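Local coordinates for Phosphoglucomutase/phosphomannomutase family protein (Burkholderia thailandensis, PDB 3UW2) that probably moves a phosphate group within a sugar phosphate, as a metal-dependent member of the phosphohexose mutase family, at residues R34-I37 against G38-L41; R212-K215 against A216-C219. All coordinates share one frame; numbering follows the deposited sequence.

Interaction 1: residues R34-I37 against G38-L41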
# COMPACT_ATOMS: atom_id res chain seq x y z
N ARG A 34 1.94 8.60 -12.47
CA ARG A 34 0.88 7.77 -13.06
C ARG A 34 0.34 8.48 -14.30
O ARG A 34 0.13 9.69 -14.25
CB ARG A 34 -0.29 7.62 -12.07
CG ARG A 34 0.07 6.80 -10.86
CD ARG A 34 -1.16 6.28 -10.13
NE ARG A 34 -1.85 7.40 -9.51
CZ ARG A 34 -1.75 7.69 -8.22
NH1 ARG A 34 -1.01 6.91 -7.43
NH2 ARG A 34 -2.40 8.73 -7.71
N GLY A 35 0.06 7.72 -15.38
CA GLY A 35 -0.37 8.26 -16.64
C GLY A 35 -1.06 7.18 -17.46
O GLY A 35 -1.17 6.02 -17.04
N VAL A 36 -1.57 7.57 -18.62
CA VAL A 36 -2.38 6.66 -19.46
C VAL A 36 -1.62 6.53 -20.80
O VAL A 36 -1.34 7.53 -21.48
CB VAL A 36 -3.80 7.18 -19.71
CG1 VAL A 36 -4.56 6.25 -20.67
CG2 VAL A 36 -4.59 7.39 -18.40
N ILE A 37 -1.27 5.30 -21.16
CA ILE A 37 -0.58 4.98 -22.39
C ILE A 37 -1.25 5.65 -23.57
O ILE A 37 -2.48 5.66 -23.67
CB ILE A 37 -0.63 3.46 -22.65
CG1 ILE A 37 0.03 2.71 -21.49
CG2 ILE A 37 -0.02 3.13 -24.00
CD1 ILE A 37 1.48 3.03 -21.20
N GLY A 38 -0.45 6.23 -24.46
CA GLY A 38 -0.98 6.81 -25.68
C GLY A 38 -1.59 8.18 -25.42
O GLY A 38 -2.00 8.85 -26.35
N LYS A 39 -1.64 8.61 -24.16
CA LYS A 39 -2.15 9.95 -23.85
C LYS A 39 -1.19 10.79 -23.03
O LYS A 39 -0.87 11.89 -23.41
CB LYS A 39 -3.46 9.90 -23.11
CG LYS A 39 -4.53 9.09 -23.82
CD LYS A 39 -5.85 9.66 -23.38
CE LYS A 39 -6.48 8.86 -22.24
NZ LYS A 39 -7.63 8.08 -22.82
N THR A 40 -0.78 10.31 -21.87
CA THR A 40 0.22 11.07 -21.11
C THR A 40 1.50 10.25 -20.89
O THR A 40 2.46 10.72 -20.32
CB THR A 40 -0.36 11.54 -19.77
OG1 THR A 40 -0.95 10.41 -19.15
CG2 THR A 40 -1.47 12.63 -20.00
N LEU A 41 1.51 9.01 -21.33
CA LEU A 41 2.65 8.17 -21.02
C LEU A 41 3.07 7.40 -22.27
O LEU A 41 2.21 6.88 -22.97
CB LEU A 41 2.21 7.20 -19.92
CG LEU A 41 3.19 6.47 -19.06
CD1 LEU A 41 3.94 7.60 -18.38
CD2 LEU A 41 2.45 5.60 -18.03
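V36 and L41 meet where the chain turns back after strand 33-36, and the carbonyl of V36 is the hub of the turn. Three backbone N-H groups converge on V36 O. T40 N lies 2.9 Å from V36 O, in the carbonyl plane. K39 N is also 2.9 Å from V36 O, tilted 30° from that plane. L41 N reaches V36 O from above the plane, at 3.2 Å and with a more bent N-H geometry. The grip is returned by a side chain: V36 N donates to T40 OG1 at 3.0 Å, nearly straight at 167°. T40 OG1 stands between its own backbone N and carbonyl carbon (chi1 50°), which turns the hydroxyl to the strand. Thus both polar backbone atoms of V36 are held by the loop. The V36 and K39 side chains run alongside each other. K39 bends at chi3 and chi4, and its CE settles 3.6 Å from V36 CG1. I37 starts the reversal. Its CA-H points at L41 O, with I37 CA 3.4 Å from L41 O, where the two backbones form a single bridge. Further out, I37 CD1 lies 4.2 Å from L41 CD2, and the side chains meet at a slant. L41 CD2 also rests 3.8 Å from G35 O. G38 takes a positive phi, which favours glycine and lets the chain fold back. The result is a tight loop joining strand 33-36 to helix 43-59 in the region of alpha/beta/alpha domain I. Strand 136-143 flanks it: V36 touches Y136, and L41 touches N137 and F139. On helix 75-88, L78 receives both I37 and L41.

Interaction 2: residues R212-K215 against A216-C219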
# COMPACT_ATOMS: atom_id res chain seq x y z
N ARG A 212 3.56 -19.51 -5.64
CA ARG A 212 4.85 -20.13 -5.33
C ARG A 212 5.16 -20.03 -3.83
O ARG A 212 5.53 -21.04 -3.21
CB ARG A 212 5.97 -19.45 -6.09
CG ARG A 212 7.35 -20.05 -5.81
CD ARG A 212 8.43 -19.41 -6.69
NE ARG A 212 9.68 -19.98 -6.19
CZ ARG A 212 10.91 -19.65 -6.55
NH1 ARG A 212 11.12 -18.76 -7.49
NH2 ARG A 212 11.93 -20.30 -5.98
N LEU A 213 5.03 -18.83 -3.27
CA LEU A 213 5.34 -18.58 -1.83
C LEU A 213 4.47 -19.41 -0.90
O LEU A 213 5.00 -20.10 -0.03
CB LEU A 213 5.22 -17.08 -1.47
CG LEU A 213 5.34 -16.69 -0.01
CD1 LEU A 213 6.77 -17.06 0.45
CD2 LEU A 213 5.05 -15.18 0.23
N PHE A 214 3.13 -19.34 -1.07
CA PHE A 214 2.25 -20.02 -0.15
C PHE A 214 2.34 -21.56 -0.31
O PHE A 214 2.21 -22.31 0.67
CB PHE A 214 0.82 -19.48 -0.22
CG PHE A 214 0.73 -17.98 0.02
CD1 PHE A 214 1.49 -17.35 1.03
CD2 PHE A 214 -0.14 -17.20 -0.73
CE1 PHE A 214 1.42 -15.96 1.27
CE2 PHE A 214 -0.22 -15.82 -0.56
CZ PHE A 214 0.54 -15.18 0.46
N LYS A 215 2.64 -22.04 -1.54
CA LYS A 215 2.96 -23.48 -1.67
C LYS A 215 4.23 -23.86 -0.93
O LYS A 215 4.29 -24.95 -0.31
CB LYS A 215 3.01 -23.98 -3.14
CG LYS A 215 1.62 -24.07 -3.74
CD LYS A 215 1.61 -24.48 -5.21
CE LYS A 215 0.27 -25.19 -5.43
NZ LYS A 215 -0.05 -25.66 -6.82
N ALA A 216 5.24 -23.00 -1.04
CA ALA A 216 6.50 -23.18 -0.32
C ALA A 216 6.29 -23.18 1.21
O ALA A 216 7.03 -23.83 1.94
CB ALA A 216 7.47 -22.06 -0.68
N LEU A 217 5.30 -22.45 1.70
CA LEU A 217 4.97 -22.50 3.14
C LEU A 217 4.16 -23.77 3.50
O LEU A 217 3.93 -24.05 4.68
CB LEU A 217 4.20 -21.25 3.56
CG LEU A 217 5.07 -19.99 3.50
CD1 LEU A 217 4.22 -18.78 3.82
CD2 LEU A 217 6.26 -20.10 4.45
N GLY A 218 3.72 -24.52 2.49
CA GLY A 218 3.05 -25.81 2.75
C GLY A 218 1.55 -25.73 2.54
O GLY A 218 0.86 -26.66 2.89
N CYS A 219 1.04 -24.64 1.99
CA CYS A 219 -0.40 -24.52 1.84
C CYS A 219 -0.88 -25.07 0.50
O CYS A 219 -0.21 -24.91 -0.55
CB CYS A 219 -0.86 -23.08 1.97
SG CYS A 219 -0.49 -22.47 3.62
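C219 N donates to F214 O at 2.9 Å, and G218 N donates to K215 O at 2.9 Å. With the positive phi of G218 (105°), these two bonds back into the last turn make a Schellman motif at the end of helix 206-216. They differ in approach. C219 N is tilted 21° from the plane of the F214 carbonyl, while G218 N stands above the plane of the K215 carbonyl. Just before these, the bonding is still that of an alpha helix. A216 N lies 2.9 Å from R212 O, and L217 N lies 2.9 Å from L213 O, in the carbonyl plane. L217 N also has a weak bond to F214 O. Side chains gather round the same carbonyls. A216 CB sits 3.2 Å from L213 O, and C219 CB lies 3.4 Å from F214 O. The apolar contact is between F214 and L217. L217 CD1 comes to the edge of the F214 ring, near its plane, 4.2 Å from CD1 of F214. In L217 the chi1 of -68° sets CG beside the backbone N, close to L213 O. Beyond the segments, helix 364-375 packs on this face: L372 touches F214 and C219, while A369 touches L217. F261 meets the F214 ring edge to face. R212 extends away from the turn to a salt bridge with D179. K215 heads in another direction, its CG passing near C219 O. The chemistry thus splits in two. The amides of G218 and C219 pair with the carbonyls of K215 and F214 where the helix finishes. F214 and C219 are buried, and L217 packs beside F214 against helix 364-375. Glycine suits the corner, since a side chain there would press on the carbonyl oxygen of L217.

Overall arrangement
Interaction 1 precedes interaction 2 along the chain, and they belong to the first and second alpha/beta/alpha domains. Their centres are 37 Å apart and their nearest atoms about 24 Å, so they do not touch. Each sits at a connection between a strand and a helix. Residues 34-41 lead from strand 33-36 of the seven-stranded mixed sheet to helix 43-59. Residues 212-219 lead from helix 206-216 to strand 221-224, an outermost strand of a separate four-stranded sheet. Interaction 1 lies away from the zinc site; in interaction 2, the F214 side chain is about 12 Å from that of D264, a zinc ligand. Both are local connections, and neither joins one domain to the other.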